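Local coordinates for protein pyruvate kinase (Pyrobaculum aerophilum, PDB 3QTG) that catalyses the last step of glycolysis, interconverting phosphoenolpyruvate plus ADP and pyruvate plus ATP, as a homotetramer that needs a divalent metal ion, at residues G137-K142 with G159-G164; L319-E324 with L332-W337; I377-M382 with R388-F393. All blocks are in the same frame, centred on the assembly; numbering follows the deposited sequence.

Contact 1: residues G137-K142 with G159-G164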
loop_
_atom_site.group_PDB
_atom_site.type_symbol
_atom_site.label_atom_id
_atom_site.label_comp_id
_atom_site.label_asym_id
_atom_site.label_seq_id
_atom_site.Cartn_x
_atom_site.Cartn_y
_atom_site.Cartn_z
ATOM N N GLY A 137 -3.796 -44.083 -21.329
ATOM C CA GLY A 137 -3.743 -42.962 -22.265
ATOM C C GLY A 137 -3.000 -43.298 -23.545
ATOM O O GLY A 137 -2.923 -42.450 -24.450
ATOM N N ARG A 138 -2.448 -44.517 -23.612
ATOM C CA ARG A 138 -1.693 -45.025 -24.776
ATOM C C ARG A 138 -2.560 -45.516 -25.953
ATOM O O ARG A 138 -2.067 -45.734 -27.066
ATOM C CB ARG A 138 -0.763 -46.171 -24.361
ATOM C CG ARG A 138 0.251 -45.819 -23.263
ATOM C CD ARG A 138 1.414 -46.831 -23.219
ATOM N NE ARG A 138 2.261 -46.639 -22.030
ATOM C CZ ARG A 138 3.336 -45.846 -21.971
ATOM N NH1 ARG A 138 3.736 -45.148 -23.036
ATOM N NH2 ARG A 138 4.016 -45.748 -20.830
ATOM N N LEU A 139 -3.836 -45.753 -25.696
ATOM C CA LEU A 139 -4.767 -46.091 -26.764
ATOM C C LEU A 139 -5.846 -45.040 -26.709
ATOM O O LEU A 139 -6.573 -44.946 -25.718
ATOM C CB LEU A 139 -5.330 -47.512 -26.586
ATOM C CG LEU A 139 -6.266 -48.109 -27.659
ATOM C CD1 LEU A 139 -5.830 -47.812 -29.106
ATOM C CD2 LEU A 139 -6.451 -49.630 -27.448
ATOM N N ARG A 140 -5.914 -44.217 -27.745
ATOM C CA ARG A 140 -6.950 -43.209 -27.856
ATOM C C ARG A 140 -7.908 -43.620 -28.958
ATOM O O ARG A 140 -7.496 -44.166 -29.978
ATOM C CB ARG A 140 -6.362 -41.835 -28.169
ATOM C CG ARG A 140 -5.147 -41.485 -27.320
ATOM C CD ARG A 140 -4.414 -40.257 -27.851
ATOM N NE ARG A 140 -4.954 -39.049 -27.232
ATOM C CZ ARG A 140 -5.799 -38.243 -27.841
ATOM N NH1 ARG A 140 -6.160 -38.520 -29.066
ATOM N NH2 ARG A 140 -6.266 -37.168 -27.240
ATOM N N LEU A 141 -9.192 -43.374 -28.723
ATOM C CA LEU A 141 -10.222 -43.683 -29.701
ATOM C C LEU A 141 -11.135 -42.475 -29.832
ATOM O O LEU A 141 -11.629 -41.959 -28.832
ATOM C CB LEU A 141 -11.077 -44.902 -29.305
ATOM C CG LEU A 141 -10.735 -46.312 -28.775
ATOM C CD1 LEU A 141 -10.704 -47.445 -29.858
ATOM C CD2 LEU A 141 -9.565 -46.391 -27.779
ATOM N N LYS A 142 -11.377 -42.059 -31.071
ATOM C CA LYS A 142 -12.186 -40.881 -31.356
ATOM C C LYS A 142 -13.637 -41.331 -31.572
ATOM O O LYS A 142 -13.907 -42.100 -32.483
ATOM C CB LYS A 142 -11.676 -40.218 -32.641
ATOM C CG LYS A 142 -11.463 -38.735 -32.587
ATOM C CD LYS A 142 -12.585 -37.945 -31.950
ATOM C CE LYS A 142 -12.143 -36.481 -31.813
ATOM N NZ LYS A 142 -11.985 -35.840 -33.151
ATOM N N GLY A 159 -3.480 -51.638 -30.743
ATOM C CA GLY A 159 -3.504 -51.941 -29.326
ATOM C C GLY A 159 -4.328 -53.174 -29.029
ATOM O O GLY A 159 -5.047 -53.683 -29.889
ATOM N N VAL A 160 -4.195 -53.671 -27.806
ATOM C CA VAL A 160 -4.896 -54.867 -27.379
ATOM C C VAL A 160 -5.717 -54.465 -26.157
ATOM O O VAL A 160 -5.162 -53.980 -25.174
ATOM C CB VAL A 160 -3.911 -56.002 -27.032
ATOM C CG1 VAL A 160 -4.637 -57.253 -26.581
ATOM C CG2 VAL A 160 -3.024 -56.310 -28.239
ATOM N N ILE A 161 -7.035 -54.614 -26.257
ATOM C CA ILE A 161 -7.938 -54.346 -25.133
ATOM C C ILE A 161 -8.199 -55.635 -24.374
ATOM O O ILE A 161 -8.579 -56.654 -24.955
ATOM C CB ILE A 161 -9.262 -53.662 -25.574
ATOM C CG1 ILE A 161 -8.964 -52.292 -26.199
ATOM C CG2 ILE A 161 -10.181 -53.467 -24.377
ATOM C CD1 ILE A 161 -10.080 -51.733 -27.064
ATOM N N THR A 162 -7.956 -55.574 -23.071
ATOM C CA THR A 162 -8.097 -56.705 -22.168
ATOM C C THR A 162 -9.234 -56.407 -21.163
ATOM O O THR A 162 -9.445 -55.246 -20.783
ATOM C CB THR A 162 -6.714 -56.990 -21.444
ATOM O OG1 THR A 162 -5.765 -57.423 -22.420
ATOM C CG2 THR A 162 -6.807 -58.082 -20.436
ATOM N N GLY A 163 -9.952 -57.458 -20.749
ATOM C CA GLY A 163 -10.940 -57.367 -19.684
ATOM C C GLY A 163 -10.325 -56.864 -18.390
ATOM O O GLY A 163 -9.201 -57.223 -18.033
ATOM N N GLY A 164 -11.041 -56.005 -17.693
ATOM C CA GLY A 164 -10.539 -55.494 -16.438
ATOM C C GLY A 164 -9.719 -54.227 -16.558
ATOM O O GLY A 164 -9.431 -53.606 -15.553
#
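L139 and I161 meet through one methyl and one methylene. CD2 of L139 lies 3.9 Å from CG1 of I161. The two side chains cross at about a right angle. The same CD2 also rests over the backbone of the second strand, 4.2 Å from CA of G159. CD2 is thus the atom of L139 that makes both contacts. CG of L139 is turned anti to the backbone N (chi1 -176°) and leans beside its own carbonyl carbon, and CB already points toward 159-164. In I161 the CG1 branch stands beside the backbone N (chi1 -62°). It carries the contact, although the CB of I161 does not point straight at the leucine. G159 has no side chain, and CD2 comes up against bare main chain. L139 and I161 are both buried, and no hydrogen bond crosses between the segments. A classic beta bulge opens the first strand, with R138 and L139 set opposite M134. The guanidinium of R140 forms salt bridges with E156 and E170.

The contact lies in the small B domain of pyruvate kinase, which is inserted in the barrel domain, about 28 Å from the centre of the chain. K165 and R87, ATP-binding by similarity, lie about 6 Å and 9 Å from I161, side chain to side chain. Strand 139-146 runs between strands 131-134 and 150-155 of a mixed sheet. Strand 159-161 pairs antiparallel with 94-96 in a separate two-stranded sheet. M134 touches both L141 and I161, so apolar side chains join the two sheets.

Contact 2: residues L319-E324 with L332-W337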
loop_
_atom_site.group_PDB
_atom_site.type_symbol
_atom_site.label_atom_id
_atom_site.label_comp_id
_atom_site.label_asym_id
_atom_site.label_seq_id
_atom_site.Cartn_x
_atom_site.Cartn_y
_atom_site.Cartn_z
ATOM N N LEU A 319 5.232 -32.292 -0.918
ATOM C CA LEU A 319 5.423 -32.931 -2.224
ATOM C C LEU A 319 5.447 -34.442 -2.020
ATOM O O LEU A 319 6.121 -34.949 -1.118
ATOM C CB LEU A 319 6.713 -32.460 -2.925
ATOM C CG LEU A 319 6.908 -30.943 -3.195
ATOM C CD1 LEU A 319 8.335 -30.630 -3.598
ATOM C CD2 LEU A 319 5.962 -30.392 -4.256
ATOM N N TRP A 320 4.683 -35.157 -2.843
ATOM C CA TRP A 320 4.490 -36.587 -2.654
ATOM C C TRP A 320 5.120 -37.335 -3.821
ATOM O O TRP A 320 4.702 -37.178 -4.957
ATOM C CB TRP A 320 2.991 -36.904 -2.615
ATOM C CG TRP A 320 2.210 -36.302 -1.469
ATOM C CD1 TRP A 320 2.611 -35.311 -0.606
ATOM C CD2 TRP A 320 0.881 -36.662 -1.073
ATOM N NE1 TRP A 320 1.617 -35.048 0.305
ATOM C CE2 TRP A 320 0.547 -35.870 0.045
ATOM C CE3 TRP A 320 -0.051 -37.603 -1.540
ATOM C CZ2 TRP A 320 -0.697 -35.973 0.697
ATOM C CZ3 TRP A 320 -1.285 -37.694 -0.897
ATOM C CH2 TRP A 320 -1.599 -36.878 0.204
ATOM N N LEU A 321 6.128 -38.142 -3.537
ATOM C CA LEU A 321 6.657 -39.081 -4.523
ATOM C C LEU A 321 5.784 -40.321 -4.575
ATOM O O LEU A 321 5.339 -40.823 -3.536
ATOM C CB LEU A 321 8.094 -39.468 -4.165
ATOM C CG LEU A 321 9.122 -38.338 -4.008
ATOM C CD1 LEU A 321 10.527 -38.884 -3.740
ATOM C CD2 LEU A 321 9.118 -37.419 -5.225
ATOM N N THR A 322 5.536 -40.823 -5.786
ATOM C CA THR A 322 4.719 -42.018 -5.944
ATOM C C THR A 322 5.540 -43.188 -6.496
ATOM O O THR A 322 6.207 -43.870 -5.717
ATOM C CB THR A 322 3.401 -41.728 -6.708
ATOM O OG1 THR A 322 3.693 -41.051 -7.935
ATOM C CG2 THR A 322 2.507 -40.819 -5.859
ATOM N N ASN A 323 5.512 -43.404 -7.815
ATOM C CA ASN A 323 6.260 -44.501 -8.464
ATOM C C ASN A 323 7.746 -44.478 -8.202
ATOM O O ASN A 323 8.379 -45.545 -8.105
ATOM C CB ASN A 323 6.065 -44.457 -9.963
ATOM C CG ASN A 323 4.613 -44.396 -10.356
ATOM O OD1 ASN A 323 4.190 -43.440 -11.013
ATOM N ND2 ASN A 323 3.838 -45.403 -9.961
ATOM N N GLU A 324 8.291 -43.257 -8.113
ATOM C CA GLU A 324 9.710 -42.982 -7.869
ATOM C C GLU A 324 10.245 -43.760 -6.679
ATOM O O GLU A 324 11.430 -44.106 -6.632
ATOM C CB GLU A 324 9.943 -41.479 -7.585
ATOM C CG GLU A 324 9.512 -40.518 -8.674
ATOM C CD GLU A 324 8.121 -39.932 -8.474
ATOM O OE1 GLU A 324 7.229 -40.634 -7.943
ATOM O OE2 GLU A 324 7.909 -38.761 -8.865
ATOM N N LEU A 332 15.818 -44.664 -2.543
ATOM C CA LEU A 332 16.650 -43.825 -1.681
ATOM C C LEU A 332 17.201 -42.587 -2.385
ATOM O O LEU A 332 17.185 -41.519 -1.816
ATOM C CB LEU A 332 17.797 -44.619 -1.027
ATOM C CG LEU A 332 18.777 -43.807 -0.161
ATOM C CD1 LEU A 332 18.097 -43.111 1.026
ATOM C CD2 LEU A 332 19.956 -44.656 0.338
ATOM N N ALA A 333 17.717 -42.737 -3.597
ATOM C CA ALA A 333 18.209 -41.587 -4.353
ATOM C C ALA A 333 17.088 -40.578 -4.586
ATOM O O ALA A 333 17.322 -39.380 -4.558
ATOM C CB ALA A 333 18.795 -42.029 -5.679
ATOM N N ALA A 334 15.877 -41.087 -4.801
ATOM C CA ALA A 334 14.704 -40.264 -5.085
ATOM C C ALA A 334 14.342 -39.350 -3.914
ATOM O O ALA A 334 14.209 -38.148 -4.115
ATOM C CB ALA A 334 13.522 -41.125 -5.503
ATOM N N VAL A 335 14.232 -39.900 -2.700
ATOM C CA VAL A 335 13.968 -39.073 -1.509
ATOM C C VAL A 335 15.141 -38.180 -1.125
ATOM O O VAL A 335 14.955 -37.084 -0.564
ATOM C CB VAL A 335 13.472 -39.887 -0.275
ATOM C CG1 VAL A 335 12.142 -40.580 -0.585
ATOM C CG2 VAL A 335 14.522 -40.880 0.231
ATOM N N SER A 336 16.348 -38.648 -1.437
ATOM C CA SER A 336 17.556 -37.905 -1.143
ATOM C C SER A 336 17.619 -36.662 -2.027
ATOM O O SER A 336 17.855 -35.569 -1.530
ATOM C CB SER A 336 18.783 -38.802 -1.324
ATOM O OG SER A 336 19.970 -38.112 -0.982
ATOM N N TRP A 337 17.360 -36.824 -3.323
ATOM C CA TRP A 337 17.286 -35.693 -4.254
ATOM C C TRP A 337 16.125 -34.724 -3.990
ATOM O O TRP A 337 16.295 -33.513 -4.131
ATOM C CB TRP A 337 17.261 -36.181 -5.695
ATOM C CG TRP A 337 18.629 -36.288 -6.264
ATOM C CD1 TRP A 337 19.376 -37.430 -6.417
ATOM C CD2 TRP A 337 19.441 -35.213 -6.740
ATOM N NE1 TRP A 337 20.589 -37.127 -6.966
ATOM C CE2 TRP A 337 20.663 -35.776 -7.175
ATOM C CE3 TRP A 337 19.251 -33.827 -6.853
ATOM C CZ2 TRP A 337 21.698 -35.001 -7.718
ATOM C CZ3 TRP A 337 20.286 -33.052 -7.385
ATOM C CH2 TRP A 337 21.493 -33.644 -7.811
#
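L321 reaches helix 331-343 with CD1. This methyl lies 3.9 Å from CG1 of V335 and 4.1 Å from CB of A334. It also sits 3.8 Å from O of A334, so it packs on the helix backbone as well as on side chains. CG of L321 stands anti to its carbonyl carbon (chi1 -56°), which extends the chain toward the helix. A334 has a second neighbour in E324. CB of A334 is 3.8 Å from O of E324 and 4.2 Å from CB of E324.

Beyond CB the glutamate turns away. Its chain bends at chi2 (96°) and carries the carboxylate back to its own segment. There OE1 accepts a 2.7 Å bond from N of T322, on the syn side but 31° out of the carboxylate plane. OE2 takes two more, from the backbone N atoms of L290 and L291. Farther out, V335 also packs on A21 of strand 18-22, and O of L321 bonds to OG1 of T22.

The contact sets the eighth strand of the TIM barrel, 318-321, against helix 331-343. The glutamate is divided. Its CB joins the apolar packing, while three backbone N-H donors fix the rotation and place of its buried carboxylate near T288, a substrate-binding residue by similarity.

Contact 3: residues I377-M382 with R388-F393. With SO4 (sulfate ion), chain C.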
loop_
_atom_site.group_PDB
_atom_site.type_symbol
_atom_site.label_atom_id
_atom_site.label_comp_id
_atom_site.label_asym_id
_atom_site.label_seq_id
_atom_site.Cartn_x
_atom_site.Cartn_y
_atom_site.Cartn_z
ATOM N N ILE A 377 8.842 -19.262 15.936
ATOM C CA ILE A 377 7.563 -19.465 16.594
ATOM C C ILE A 377 7.513 -20.815 17.250
ATOM O O ILE A 377 7.879 -21.837 16.644
ATOM C CB ILE A 377 6.367 -19.296 15.623
ATOM C CG1 ILE A 377 6.449 -17.930 14.942
ATOM C CG2 ILE A 377 5.006 -19.557 16.358
ATOM C CD1 ILE A 377 5.378 -17.666 13.834
ATOM N N LEU A 378 7.047 -20.800 18.500
ATOM C CA LEU A 378 6.800 -21.997 19.285
ATOM C C LEU A 378 5.323 -22.007 19.635
ATOM O O LEU A 378 4.789 -20.981 20.015
ATOM C CB LEU A 378 7.634 -21.962 20.580
ATOM C CG LEU A 378 9.135 -22.256 20.588
ATOM C CD1 LEU A 378 9.917 -21.382 19.609
ATOM C CD2 LEU A 378 9.670 -22.044 22.022
ATOM N N VAL A 379 4.659 -23.148 19.497
ATOM C CA VAL A 379 3.227 -23.263 19.809
ATOM C C VAL A 379 2.992 -24.474 20.679
ATOM O O VAL A 379 3.473 -25.572 20.353
ATOM C CB VAL A 379 2.337 -23.511 18.535
ATOM C CG1 VAL A 379 0.849 -23.330 18.854
ATOM C CG2 VAL A 379 2.739 -22.633 17.390
ATOM N N PHE A 380 2.228 -24.300 21.758
ATOM C CA PHE A 380 1.661 -25.442 22.458
ATOM C C PHE A 380 0.195 -25.642 22.068
ATOM O O PHE A 380 -0.657 -24.758 22.213
ATOM C CB PHE A 380 1.873 -25.431 23.982
ATOM C CG PHE A 380 1.831 -26.820 24.591
ATOM C CD1 PHE A 380 2.966 -27.626 24.596
ATOM C CD2 PHE A 380 0.651 -27.334 25.113
ATOM C CE1 PHE A 380 2.933 -28.919 25.141
ATOM C CE2 PHE A 380 0.601 -28.639 25.638
ATOM C CZ PHE A 380 1.749 -29.425 25.647
ATOM N N SER A 381 -0.071 -26.830 21.544
ATOM C CA SER A 381 -1.307 -27.099 20.850
ATOM C C SER A 381 -1.831 -28.465 21.273
ATOM O O SER A 381 -1.118 -29.456 21.161
ATOM C CB SER A 381 -1.041 -27.053 19.342
ATOM O OG SER A 381 -2.238 -26.968 18.603
ATOM N N MET A 382 -3.062 -28.498 21.779
ATOM C CA MET A 382 -3.707 -29.737 22.230
ATOM C C MET A 382 -4.155 -30.622 21.061
ATOM O O MET A 382 -3.867 -31.817 21.045
ATOM C CB MET A 382 -4.902 -29.433 23.142
ATOM C CG MET A 382 -4.538 -28.816 24.489
ATOM S SD MET A 382 -3.231 -29.692 25.378
ATOM C CE MET A 382 -3.444 -29.089 27.063
ATOM N N ARG A 388 -1.787 -25.313 13.051
ATOM C CA ARG A 388 -2.308 -25.161 11.684
ATOM C C ARG A 388 -2.698 -23.725 11.297
ATOM O O ARG A 388 -2.445 -23.295 10.169
ATOM C CB ARG A 388 -3.500 -26.094 11.460
ATOM C CG ARG A 388 -3.096 -27.565 11.277
ATOM C CD ARG A 388 -4.346 -28.459 11.188
ATOM N NE ARG A 388 -4.027 -29.863 11.457
ATOM C CZ ARG A 388 -3.803 -30.756 10.497
ATOM N NH1 ARG A 388 -3.877 -30.390 9.214
ATOM N NH2 ARG A 388 -3.518 -32.017 10.810
ATOM N N ARG A 389 -3.333 -22.991 12.206
ATOM C CA ARG A 389 -3.699 -21.623 11.880
ATOM C C ARG A 389 -2.442 -20.750 11.660
ATOM O O ARG A 389 -2.435 -19.879 10.812
ATOM C CB ARG A 389 -4.623 -21.027 12.937
ATOM C CG ARG A 389 -5.164 -19.643 12.560
ATOM C CD ARG A 389 -6.010 -19.019 13.668
ATOM N NE ARG A 389 -6.900 -19.989 14.292
ATOM C CZ ARG A 389 -8.076 -20.369 13.808
ATOM N NH1 ARG A 389 -8.788 -21.288 14.464
ATOM N NH2 ARG A 389 -8.543 -19.845 12.675
ATOM N N ILE A 390 -1.385 -21.005 12.412
ATOM C CA ILE A 390 -0.125 -20.292 12.219
ATOM C C ILE A 390 0.493 -20.661 10.878
ATOM O O ILE A 390 0.895 -19.769 10.122
ATOM C CB ILE A 390 0.887 -20.527 13.389
ATOM C CG1 ILE A 390 0.514 -19.637 14.588
ATOM C CG2 ILE A 390 2.328 -20.220 12.941
ATOM C CD1 ILE A 390 0.954 -20.190 15.909
ATOM N N ALA A 391 0.556 -21.966 10.597
ATOM C CA ALA A 391 1.167 -22.474 9.362
ATOM C C ALA A 391 0.573 -21.898 8.094
ATOM O O ALA A 391 1.293 -21.668 7.115
ATOM C CB ALA A 391 1.133 -24.010 9.313
ATOM N N LYS A 392 -0.736 -21.664 8.093
ATOM C CA LYS A 392 -1.391 -21.234 6.847
ATOM C C LYS A 392 -0.964 -19.843 6.437
ATOM O O LYS A 392 -1.148 -19.467 5.285
ATOM C CB LYS A 392 -2.915 -21.328 6.925
ATOM C CG LYS A 392 -3.577 -20.281 7.777
ATOM C CD LYS A 392 -5.045 -20.603 7.967
ATOM C CE LYS A 392 -5.766 -19.367 8.456
ATOM N NZ LYS A 392 -7.171 -19.676 8.748
ATOM N N PHE A 393 -0.402 -19.078 7.384
ATOM C CA PHE A 393 0.110 -17.750 7.056
ATOM C C PHE A 393 1.551 -17.822 6.633
ATOM O O PHE A 393 2.168 -16.791 6.437
ATOM C CB PHE A 393 -0.088 -16.746 8.211
ATOM C CG PHE A 393 -1.536 -16.432 8.474
ATOM C CD1 PHE A 393 -2.236 -15.560 7.643
ATOM C CD2 PHE A 393 -2.209 -17.045 9.526
ATOM C CE1 PHE A 393 -3.587 -15.289 7.883
ATOM C CE2 PHE A 393 -3.531 -16.775 9.772
ATOM C CZ PHE A 393 -4.219 -15.885 8.948
HETATM S S SO4 C . -5.236 -26.139 20.156
HETATM O O1 SO4 C . -4.653 -26.439 21.444
HETATM O O2 SO4 C . -5.652 -27.403 19.532
HETATM O O3 SO4 C . -4.261 -25.479 19.289
HETATM O O4 SO4 C . -6.402 -25.261 20.259
#
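V379 and I390 reach toward each other tip to tip. CG2 of V379 and CD1 of I390 are 3.4 Å apart, closer than usual van der Waals contact. I377 meets the same isoleucine obliquely and touches it twice. Its CD1 is 4.1 Å from CG2 of I390, and its CG2 is 4.1 Å from CD1 of I390. I390 thus uses both branches: CD1 lies by both strand residues and CG2 by I377 alone. CG1 of I390 stands anti to the carbonyl carbon (chi1 -79°), which turns the CG1-CD1 branch toward the strand. All three residues are buried. V367 of helix 358-373 also packs on I390.

At the end of the strand the chain binds a sulfate, probably from the crystallisation liquor. OG of S381 donates to O3 of the sulfate at 2.6 Å. N of M382 donates to O1 at 2.6 Å, with an N-H...O angle of 158°. Backbone N atoms of S383, T385 and L386, and OH of Y428, also bond to the sulfate.

Strand 376-380, helix 385-391 and strand 399-403 form a beta-alpha-beta unit of the alpha/beta domain. Its helix packs on the sheet through I390. An anion held by backbone N-H groups at the start of the helix is a common feature of such units.

Overall arrangement
The three contacts follow one another along the chain; none nests in or crosses another. The first three strands of the eight-stranded parallel barrel, 18-22, 44-48 and 76-80, come before contact 1. Contact 1 closes a link of 16 residues, mostly strand, in the inserted B domain. The chain then returns to build the other five barrel strands. Contact 2 closes a seven-residue link holding a short helix, and joins the last barrel strand to helix 331-343. Contact 3 closes the shortest link, five residues, in the alpha/beta domain. Contacts 1 and 3 lie on opposite sides of the chain's centre, with centres 49 Å apart. Contact 2 is about 30 Å from contact 1 and 28 Å from contact 3, centre to centre.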